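Local coordinates for protein glucanase (Clostridium thermocellum, PDB 5GXX) that probably hydrolyses internal beta-1,4-glucosidic bonds of cellulose, as a family 9 endoglucanase of the cellulosome, at residues L467-I478 against Y534-P542; W34-E43 against A125-Y136. The protein carries 1 engineered substitution. All coordinates share one frame; numbering follows the deposited sequence.

Interaction 1 (L467-I478 against Y534-P542); sequences LNNRSSWPARLI and YIDGTNICP
N469 carries the polar centre of the contact, its side chain reaching I540 and P542 of the opposite loop. Its CB rests on I540, at 3.8 Å from CG2. With CG anti to the backbone N (chi1 180°), the amide is carried beyond this methyl to lie against the proline, where CG is 3.5 Å from P542 CD. At the tip, OD1 turns back to its own chain and accepts the N-H of S471, forming an Asx turn at the end of the strand. ND2 gives its two N-H groups to two carbonyls, each close to the amide plane: I540 O across the contact at 3.0 Å (157° at the hydrogen) and R476 O at 3.0 Å (171°). These bonds from both ends of the amide fix its rotation. Water 1 takes the N-H of I478 and probably donates to G537 O, 2.8 Å away; for ND2 it is at most a weak, shared third contact. Two apolar patches flank this polar centre. L477 CD2 presses on C541 CB at 3.5 Å, tighter than usual van der Waals contact, while L467 CD2 reaches I540 CD1 at 3.8 Å and Y534 CD2 at 3.7 Å. The contact thus ties the end of strand 460-469 to the loop after strand 527-534 in the cellulose-binding module. Strand 460-469 runs between strands 447-456 and 549-557, I540 packs on A550 of the latter, and L477 and C541 both touch K130 of helix 128-131, in the catalytic module.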
loop_
_atom_site.group_PDB
_atom_site.type_symbol
_atom_site.label_atom_id
_atom_site.label_comp_id
_atom_site.label_asym_id
_atom_site.label_seq_id
_atom_site.Cartn_x
_atom_site.Cartn_y
_atom_site.Cartn_z
ATOM N N LEU A 467 8.142 6.902 17.224
ATOM C CA LEU A 467 9.355 6.669 18.021
ATOM C C LEU A 467 10.481 6.285 17.060
ATOM O O LEU A 467 10.409 5.263 16.368
ATOM C CB LEU A 467 9.132 5.579 19.068
ATOM C CG LEU A 467 10.381 5.250 19.906
ATOM C CD1 LEU A 467 10.921 6.457 20.669
ATOM C CD2 LEU A 467 10.111 4.090 20.857
ATOM N N ASN A 468 11.502 7.133 17.019
ATOM C CA ASN A 468 12.597 7.064 16.048
ATOM C C ASN A 468 13.857 6.384 16.595
ATOM O O ASN A 468 14.286 6.663 17.709
ATOM C CB ASN A 468 13.005 8.477 15.605
ATOM C CG ASN A 468 12.075 9.079 14.571
ATOM O OD1 ASN A 468 12.459 9.273 13.419
ATOM N ND2 ASN A 468 10.861 9.436 14.986
ATOM N N ASN A 469 14.464 5.538 15.769
ATOM C CA ASN A 469 15.864 5.131 15.935
ATOM C C ASN A 469 16.678 5.558 14.723
ATOM O O ASN A 469 16.712 4.860 13.702
ATOM C CB ASN A 469 15.976 3.613 16.123
ATOM C CG ASN A 469 17.419 3.137 16.304
ATOM O OD1 ASN A 469 18.364 3.917 16.178
ATOM N ND2 ASN A 469 17.593 1.844 16.559
ATOM N N ARG A 470 17.333 6.706 14.871
ATOM C CA ARG A 470 18.274 7.218 13.874
ATOM C C ARG A 470 19.675 7.214 14.476
ATOM O O ARG A 470 20.487 8.124 14.248
ATOM C CB ARG A 470 17.875 8.599 13.371
ATOM C CG ARG A 470 16.410 8.718 12.944
ATOM C CD ARG A 470 16.171 10.066 12.293
ATOM N NE ARG A 470 14.735 10.304 12.163
ATOM C CZ ARG A 470 14.176 11.404 11.664
ATOM N NH1 ARG A 470 14.919 12.390 11.174
ATOM N NH2 ARG A 470 12.850 11.491 11.626
ATOM N N SER A 471 19.959 6.183 15.261
ATOM C CA SER A 471 21.279 6.072 15.904
ATOM C C SER A 471 22.441 6.011 14.918
ATOM O O SER A 471 22.279 5.558 13.790
ATOM C CB SER A 471 21.328 4.880 16.864
ATOM O OG SER A 471 21.088 3.650 16.192
ATOM N N SER A 472 23.604 6.472 15.360
ATOM C CA SER A 472 24.778 6.558 14.487
ATOM C C SER A 472 26.104 6.610 15.250
ATOM O O SER A 472 27.151 6.475 14.612
ATOM C CB SER A 472 24.663 7.744 13.522
ATOM O OG SER A 472 25.269 7.445 12.276
ATOM N N TRP A 473 26.085 6.782 16.578
ATOM C CA TRP A 473 27.336 6.884 17.351
ATOM C C TRP A 473 27.455 5.821 18.442
ATOM O O TRP A 473 27.460 6.153 19.630
ATOM C CB TRP A 473 27.477 8.276 17.987
ATOM C CG TRP A 473 27.774 9.344 17.011
ATOM C CD1 TRP A 473 29.007 9.783 16.630
ATOM C CD2 TRP A 473 26.823 10.130 16.289
ATOM N NE1 TRP A 473 28.883 10.799 15.715
ATOM C CE2 TRP A 473 27.552 11.032 15.484
ATOM C CE3 TRP A 473 25.421 10.154 16.248
ATOM C CZ2 TRP A 473 26.928 11.945 14.638
ATOM C CZ3 TRP A 473 24.799 11.072 15.414
ATOM C CH2 TRP A 473 25.558 11.958 14.619
ATOM N N PRO A 474 27.530 4.533 18.066
ATOM C CA PRO A 474 27.377 3.968 16.731
ATOM C C PRO A 474 25.915 3.611 16.478
ATOM O O PRO A 474 25.113 3.535 17.421
ATOM C CB PRO A 474 28.187 2.674 16.822
ATOM C CG PRO A 474 27.991 2.222 18.269
ATOM C CD PRO A 474 27.828 3.494 19.069
ATOM N N ALA A 475 25.567 3.342 15.224
ATOM C CA ALA A 475 24.249 2.764 14.960
ATOM C C ALA A 475 24.032 1.568 15.885
ATOM O O ALA A 475 24.960 0.799 16.125
ATOM C CB ALA A 475 24.144 2.330 13.491
ATOM N N ARG A 476 22.832 1.415 16.455
ATOM C CA ARG A 476 22.636 0.376 17.461
ATOM C C ARG A 476 21.157 0.107 17.646
ATOM O O ARG A 476 20.319 0.845 17.135
ATOM C CB ARG A 476 23.284 0.766 18.803
ATOM C CG ARG A 476 22.720 2.021 19.436
ATOM C CD ARG A 476 23.585 2.521 20.612
ATOM N NE ARG A 476 23.038 3.729 21.227
ATOM C CZ ARG A 476 23.152 4.956 20.725
ATOM N NH1 ARG A 476 23.814 5.182 19.592
ATOM N NH2 ARG A 476 22.615 5.977 21.373
ATOM N N LEU A 477 20.891 -0.941 18.412
ATOM C CA LEU A 477 19.553 -1.456 18.670
ATOM C C LEU A 477 19.305 -1.405 20.171
ATOM O O LEU A 477 20.154 -1.829 20.972
ATOM C CB LEU A 477 19.483 -2.908 18.188
ATOM C CG LEU A 477 19.839 -3.063 16.706
ATOM C CD1 LEU A 477 20.022 -4.527 16.355
ATOM C CD2 LEU A 477 18.849 -2.398 15.746
ATOM N N ILE A 478 18.151 -0.853 20.550
ATOM C CA ILE A 478 17.692 -0.863 21.937
ATOM C C ILE A 478 16.383 -1.644 22.023
ATOM O O ILE A 478 15.387 -1.301 21.371
ATOM C CB ILE A 478 17.498 0.561 22.521
ATOM C CG1 ILE A 478 18.826 1.332 22.539
ATOM C CG2 ILE A 478 16.921 0.476 23.925
ATOM C CD1 ILE A 478 18.727 2.828 22.881
ATOM N N TYR A 534 7.560 -0.497 23.530
ATOM C CA TYR A 534 7.734 -1.451 22.438
ATOM C C TYR A 534 8.511 -2.611 23.007
ATOM O O TYR A 534 9.639 -2.440 23.484
ATOM C CB TYR A 534 8.451 -0.835 21.239
ATOM C CG TYR A 534 7.512 0.100 20.525
ATOM C CD1 TYR A 534 6.619 -0.386 19.574
ATOM C CD2 TYR A 534 7.473 1.453 20.844
ATOM C CE1 TYR A 534 5.730 0.469 18.932
ATOM C CE2 TYR A 534 6.587 2.321 20.212
ATOM C CZ TYR A 534 5.712 1.816 19.264
ATOM O OH TYR A 534 4.840 2.670 18.625
ATOM N N ILE A 535 7.876 -3.773 22.994
ATOM C CA ILE A 535 8.386 -4.933 23.711
ATOM C C ILE A 535 9.667 -5.432 23.051
ATOM O O ILE A 535 10.632 -5.785 23.740
ATOM C CB ILE A 535 7.330 -6.052 23.771
ATOM C CG1 ILE A 535 6.089 -5.632 24.578
ATOM C CG2 ILE A 535 7.947 -7.352 24.278
ATOM C CD1 ILE A 535 6.337 -5.052 25.957
ATOM N N ASP A 536 9.693 -5.429 21.721
ATOM C CA ASP A 536 10.958 -5.645 21.031
ATOM C C ASP A 536 11.360 -4.413 20.244
ATOM O O ASP A 536 11.216 -4.348 19.017
ATOM C CB ASP A 536 10.916 -6.884 20.136
ATOM C CG ASP A 536 12.268 -7.204 19.511
ATOM O OD1 ASP A 536 13.275 -6.522 19.824
ATOM O OD2 ASP A 536 12.307 -8.113 18.655
ATOM N N GLY A 537 11.889 -3.438 20.971
ATOM C CA GLY A 537 12.287 -2.200 20.334
ATOM C C GLY A 537 13.389 -2.351 19.302
ATOM O O GLY A 537 13.641 -1.390 18.589
ATOM N N THR A 538 14.061 -3.501 19.203
ATOM C CA THR A 538 15.113 -3.615 18.190
ATOM C C THR A 538 14.534 -3.565 16.775
ATOM O O THR A 538 15.260 -3.336 15.803
ATOM C CB THR A 538 15.970 -4.888 18.319
ATOM O OG1 THR A 538 15.168 -6.035 18.006
ATOM C CG2 THR A 538 16.570 -5.020 19.724
ATOM N N ASN A 539 13.221 -3.772 16.681
ATOM C CA ASN A 539 12.547 -3.678 15.389
ATOM C C ASN A 539 12.387 -2.247 14.917
ATOM O O ASN A 539 11.986 -2.019 13.782
ATOM C CB ASN A 539 11.165 -4.323 15.471
ATOM C CG ASN A 539 11.241 -5.828 15.522
ATOM O OD1 ASN A 539 10.437 -6.490 16.181
ATOM N ND2 ASN A 539 12.234 -6.381 14.846
ATOM N N ILE A 540 12.669 -1.301 15.807
ATOM C CA ILE A 540 12.782 0.096 15.415
ATOM C C ILE A 540 14.272 0.279 15.164
ATOM O O ILE A 540 15.066 0.293 16.098
ATOM C CB ILE A 540 12.264 1.066 16.508
ATOM C CG1 ILE A 540 10.851 0.675 16.964
ATOM C CG2 ILE A 540 12.297 2.513 15.978
ATOM C CD1 ILE A 540 10.386 1.495 18.159
ATOM N N CYS A 541 14.653 0.382 13.894
ATOM C CA CYS A 541 16.072 0.414 13.538
ATOM C C CYS A 541 16.291 1.153 12.226
ATOM O O CYS A 541 15.400 1.206 11.368
ATOM C CB CYS A 541 16.624 -1.009 13.433
ATOM S SG CYS A 541 15.661 -2.128 12.403
ATOM N N PRO A 542 17.479 1.764 12.074
ATOM C CA PRO A 542 17.687 2.632 10.926
ATOM C C PRO A 542 18.032 1.877 9.633
ATOM O O PRO A 542 19.103 2.080 9.059
ATOM C CB PRO A 542 18.848 3.517 11.407
ATOM C CG PRO A 542 19.616 2.636 12.363
ATOM C CD PRO A 542 18.472 2.041 13.136
HETATM O O HOH W 1 16.077 -0.010 18.758
#

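Interaction 2 (W34-E43 against A125-Y136); sequences WRGDATMNDE and AEVIEKEMTRPY
R35 and G36 meet E126, and D42 meets R134, where a loop of the family 9 catalytic module, whose fold is an (alpha/alpha)6 barrel, passes helix 128-131 and turns through a type I beta turn from T39 to D42. The tight part begins at E126 OE2, which accepts R35 NE in a salt bridge at 2.8 Å and G36 N at 2.8 Å, from opposite faces of the carboxylate plane. A bend at chi2 (79°) brings that oxygen back to the loop, while R35 NH1 is held by Q22 O. At the turn, R134 grips D42 in a side-on salt bridge: NE reaches OD1 at 2.7 Å and NH2 reaches OD2 at 3.0 Å, the two planes only 23° apart. T39 CG2 covers one face of this guanidinium and also touches I128 CG2 at 3.6 Å. Between buried atoms, water 4 joins T39 N to A125 O, and water 6 donates to both D42 OD1 and E129 OE2, probably easing the approach of two like charges. The solvent side, at M40, N41, E43 and Y136, is looser. E129 OE2 still takes N41 N at 2.8 Å on its syn lone pair, but water 5 links E129 OE1 to M40 N. At the exposed end, E43 lies over the ring of Y136 in a CH-pi contact, its CG 3.5 Å from the ring centroid and 12° off the normal.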
loop_
_atom_site.group_PDB
_atom_site.type_symbol
_atom_site.label_atom_id
_atom_site.label_comp_id
_atom_site.label_asym_id
_atom_site.label_seq_id
_atom_site.Cartn_x
_atom_site.Cartn_y
_atom_site.Cartn_z
ATOM N N TRP A 34 32.055 6.055 16.187
ATOM C CA TRP A 34 30.844 5.671 15.453
ATOM C C TRP A 34 30.874 4.241 14.917
ATOM O O TRP A 34 30.052 3.892 14.057
ATOM C CB TRP A 34 30.603 6.650 14.305
ATOM C CG TRP A 34 31.805 6.954 13.439
ATOM C CD1 TRP A 34 32.767 7.901 13.669
ATOM C CD2 TRP A 34 32.164 6.308 12.207
ATOM N NE1 TRP A 34 33.690 7.892 12.647
ATOM C CE2 TRP A 34 33.334 6.942 11.728
ATOM C CE3 TRP A 34 31.585 5.286 11.439
ATOM C CZ2 TRP A 34 33.953 6.570 10.532
ATOM C CZ3 TRP A 34 32.202 4.916 10.238
ATOM C CH2 TRP A 34 33.380 5.557 9.805
ATOM N N ARG A 35 31.801 3.409 15.389
ATOM C CA ARG A 35 31.778 1.991 15.045
ATOM C C ARG A 35 31.623 1.151 16.305
ATOM O O ARG A 35 32.307 1.384 17.304
ATOM C CB ARG A 35 33.039 1.548 14.300
ATOM C CG ARG A 35 33.196 2.023 12.839
ATOM C CD ARG A 35 32.054 1.594 11.899
ATOM N NE ARG A 35 31.585 0.260 12.276
ATOM C CZ ARG A 35 32.301 -0.848 12.087
ATOM N NH1 ARG A 35 33.444 -0.824 11.400
ATOM N NH2 ARG A 35 31.859 -2.013 12.567
ATOM N N GLY A 36 30.721 0.172 16.253
ATOM C CA GLY A 36 30.590 -0.831 17.303
ATOM C C GLY A 36 30.703 -2.212 16.679
ATOM O O GLY A 36 30.854 -2.310 15.459
ATOM N N ASP A 37 30.575 -3.266 17.493
ATOM C CA ASP A 37 30.510 -4.644 16.996
ATOM C C ASP A 37 29.410 -4.743 15.943
ATOM O O ASP A 37 28.312 -4.185 16.097
ATOM C CB ASP A 37 30.209 -5.637 18.128
ATOM C CG ASP A 37 31.371 -5.819 19.081
ATOM O OD1 ASP A 37 32.505 -5.399 18.776
ATOM O OD2 ASP A 37 31.143 -6.383 20.176
ATOM N N ALA A 38 29.747 -5.418 14.850
ATOM C CA ALA A 38 28.823 -5.575 13.731
ATOM C C ALA A 38 29.047 -6.944 13.104
ATOM O O ALA A 38 30.110 -7.542 13.255
ATOM C CB ALA A 38 29.029 -4.458 12.692
ATOM N N THR A 39 28.019 -7.418 12.408
ATOM C CA THR A 39 28.014 -8.699 11.712
ATOM C C THR A 39 28.519 -9.845 12.586
ATOM O O THR A 39 29.287 -10.692 12.144
ATOM C CB THR A 39 28.616 -8.613 10.278
ATOM O OG1 THR A 39 30.018 -8.312 10.319
ATOM C CG2 THR A 39 27.940 -7.482 9.496
ATOM N N MET A 40 28.039 -9.860 13.831
ATOM C CA MET A 40 28.466 -10.831 14.827
ATOM C C MET A 40 27.978 -12.255 14.536
ATOM O O MET A 40 28.449 -13.194 15.164
ATOM C CB MET A 40 28.056 -10.396 16.242
ATOM C CG MET A 40 28.856 -9.197 16.753
ATOM S SD MET A 40 30.639 -9.423 16.850
ATOM C CE MET A 40 30.753 -10.582 18.214
ATOM N N ASN A 41 27.041 -12.399 13.603
ATOM C CA ASN A 41 26.592 -13.722 13.165
ATOM C C ASN A 41 27.391 -14.291 11.990
ATOM O O ASN A 41 27.113 -15.387 11.498
ATOM C CB ASN A 41 25.090 -13.696 12.854
ATOM C CG ASN A 41 24.235 -13.465 14.092
ATOM O OD1 ASN A 41 24.630 -13.799 15.211
ATOM N ND2 ASN A 41 23.046 -12.914 13.890
ATOM N N ASP A 42 28.412 -13.565 11.539
ATOM C CA ASP A 42 29.211 -14.044 10.426
ATOM C C ASP A 42 29.910 -15.366 10.738
ATOM O O ASP A 42 30.287 -15.643 11.882
ATOM C CB ASP A 42 30.255 -13.000 10.025
ATOM C CG ASP A 42 29.659 -11.856 9.234
ATOM O OD1 ASP A 42 28.449 -11.870 8.919
ATOM O OD2 ASP A 42 30.438 -10.922 8.929
ATOM N N GLU A 43 30.086 -16.184 9.705
ATOM C CA GLU A 43 30.734 -17.487 9.858
ATOM C C GLU A 43 32.180 -17.385 10.346
ATOM O O GLU A 43 32.647 -18.215 11.124
ATOM C CB GLU A 43 30.671 -18.253 8.537
ATOM C CG GLU A 43 31.354 -19.630 8.550
ATOM C CD GLU A 43 30.608 -20.653 9.398
ATOM O OE1 GLU A 43 29.422 -20.422 9.716
ATOM O OE2 GLU A 43 31.209 -21.689 9.762
ATOM N N ALA A 125 26.751 -0.666 9.275
ATOM C CA ALA A 125 27.219 -2.011 9.585
ATOM C C ALA A 125 26.481 -2.661 10.757
ATOM O O ALA A 125 26.081 -3.822 10.684
ATOM C CB ALA A 125 28.731 -1.980 9.886
ATOM N N GLU A 126 26.298 -1.900 11.831
ATOM C CA GLU A 126 25.807 -2.458 13.086
ATOM C C GLU A 126 24.351 -2.922 13.039
ATOM O O GLU A 126 23.909 -3.656 13.935
ATOM C CB GLU A 126 25.970 -1.440 14.211
ATOM C CG GLU A 126 27.406 -1.066 14.589
ATOM C CD GLU A 126 28.060 -0.062 13.649
ATOM O OE1 GLU A 126 27.393 0.502 12.744
ATOM O OE2 GLU A 126 29.294 0.139 13.820
ATOM N N VAL A 127 23.609 -2.491 12.024
ATOM C CA VAL A 127 22.193 -2.862 11.931
ATOM C C VAL A 127 21.877 -3.757 10.729
ATOM O O VAL A 127 20.717 -4.118 10.530
ATOM C CB VAL A 127 21.261 -1.617 11.962
ATOM C CG1 VAL A 127 21.410 -0.892 13.311
ATOM C CG2 VAL A 127 21.553 -0.693 10.795
ATOM N N ILE A 128 22.880 -4.166 9.955
ATOM C CA ILE A 128 22.621 -4.926 8.714
ATOM C C ILE A 128 21.932 -6.281 8.932
ATOM O O ILE A 128 21.210 -6.760 8.051
ATOM C CB ILE A 128 23.892 -5.082 7.823
ATOM C CG1 ILE A 128 23.504 -5.480 6.390
ATOM C CG2 ILE A 128 24.853 -6.089 8.427
ATOM C CD1 ILE A 128 24.651 -5.372 5.394
ATOM N N GLU A 129 22.138 -6.904 10.091
ATOM C CA GLU A 129 21.509 -8.195 10.367
ATOM C C GLU A 129 19.996 -8.104 10.552
ATOM O O GLU A 129 19.313 -9.121 10.446
ATOM C CB GLU A 129 22.176 -8.881 11.562
ATOM C CG GLU A 129 23.631 -9.234 11.280
ATOM C CD GLU A 129 24.352 -9.834 12.474
ATOM O OE1 GLU A 129 23.964 -9.555 13.631
ATOM O OE2 GLU A 129 25.340 -10.558 12.253
ATOM N N LYS A 130 19.473 -6.905 10.804
ATOM C CA LYS A 130 18.032 -6.686 10.817
ATOM C C LYS A 130 17.457 -6.664 9.405
ATOM O O LYS A 130 16.276 -6.966 9.220
ATOM C CB LYS A 130 17.667 -5.390 11.551
ATOM C CG LYS A 130 18.006 -5.365 13.048
ATOM C CD LYS A 130 17.260 -6.413 13.880
ATOM C CE LYS A 130 15.766 -6.184 13.949
ATOM N NZ LYS A 130 15.182 -6.873 15.150
ATOM N N GLU A 131 18.289 -6.326 8.419
ATOM C CA GLU A 131 17.888 -6.262 7.014
ATOM C C GLU A 131 18.022 -7.597 6.268
ATOM O O GLU A 131 17.143 -7.963 5.479
ATOM C CB GLU A 131 18.688 -5.168 6.288
ATOM C CG GLU A 131 18.490 -5.128 4.767
ATOM C CD GLU A 131 17.083 -4.729 4.351
ATOM O OE1 GLU A 131 16.331 -4.172 5.178
ATOM O OE2 GLU A 131 16.722 -4.947 3.178
ATOM N N MET A 132 19.114 -8.322 6.493
ATOM C CA MET A 132 19.413 -9.539 5.741
ATOM C C MET A 132 20.277 -10.517 6.532
ATOM O O MET A 132 20.898 -10.153 7.531
ATOM C CB MET A 132 20.097 -9.189 4.419
ATOM C CG MET A 132 21.563 -8.764 4.575
ATOM S SD MET A 132 22.302 -8.047 3.096
ATOM C CE MET A 132 21.548 -6.430 3.016
ATOM N N THR A 133 20.314 -11.753 6.043
ATOM C CA THR A 133 21.117 -12.839 6.601
ATOM C C THR A 133 22.268 -13.153 5.646
ATOM O O THR A 133 22.071 -13.393 4.452
ATOM C CB THR A 133 20.250 -14.096 6.877
ATOM O OG1 THR A 133 19.197 -13.727 7.773
ATOM C CG2 THR A 133 21.063 -15.194 7.543
ATOM N N ARG A 134 23.480 -13.132 6.184
ATOM C CA ARG A 134 24.668 -13.132 5.348
ATOM C C ARG A 134 25.244 -14.530 5.138
ATOM O O ARG A 134 25.598 -15.217 6.105
ATOM C CB ARG A 134 25.734 -12.237 5.986
ATOM C CG ARG A 134 25.346 -10.780 5.961
ATOM C CD ARG A 134 25.979 -9.984 7.099
ATOM N NE ARG A 134 27.440 -9.995 7.181
ATOM C CZ ARG A 134 28.248 -9.279 6.400
ATOM N NH1 ARG A 134 27.748 -8.531 5.425
ATOM N NH2 ARG A 134 29.565 -9.323 6.592
ATOM N N PRO A 135 25.386 -14.936 3.869
ATOM C CA PRO A 135 25.994 -16.231 3.605
ATOM C C PRO A 135 27.517 -16.232 3.750
ATOM O O PRO A 135 28.140 -15.175 3.896
ATOM C CB PRO A 135 25.624 -16.486 2.142
ATOM C CG PRO A 135 25.593 -15.128 1.551
ATOM C CD PRO A 135 24.956 -14.273 2.623
ATOM N N TYR A 136 28.118 -17.412 3.703
ATOM C CA TYR A 136 29.560 -17.521 3.539
ATOM C C TYR A 136 29.864 -18.459 2.380
ATOM O O TYR A 136 28.972 -19.163 1.875
ATOM C CB TYR A 136 30.234 -17.968 4.832
ATOM C CG TYR A 136 29.898 -19.375 5.281
ATOM C CD1 TYR A 136 30.687 -20.446 4.866
ATOM C CD2 TYR A 136 28.821 -19.633 6.130
ATOM C CE1 TYR A 136 30.415 -21.744 5.272
ATOM C CE2 TYR A 136 28.536 -20.935 6.536
ATOM C CZ TYR A 136 29.342 -21.976 6.100
ATOM O OH TYR A 136 29.086 -23.273 6.502
HETATM O O HOH W 2 27.525 3.109 13.074
HETATM O O HOH W 3 25.869 -5.490 15.882
HETATM O O HOH W 4 25.596 -6.216 12.095
HETATM O O HOH W 5 26.098 -8.045 14.980
HETATM O O HOH W 6 25.983 -11.919 9.918
HETATM O O HOH W 7 28.274 -16.051 7.306
#

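Overall arrangement
The two contacts, centred about 15 Å apart, face each other across the junction of the catalytic and cellulose-binding modules. K130, on the helix of interaction 2, extends NZ to T538 OG1 of interaction 1 at 3.0 Å, probably a hydrogen bond. Backbone and side chains also touch: A475 O lies 3.1 Å from E126 CB, and S472 O lies 3.5 Å from W34 CB. H382 belongs to neither contact yet serves both, stacking on the W34 ring and bonding S472 OG. None of the residues in either contact is a ligand of the calcium ions. The geometry is consistent with two modules held in a fixed relation, as in related family 9 endoglucanases.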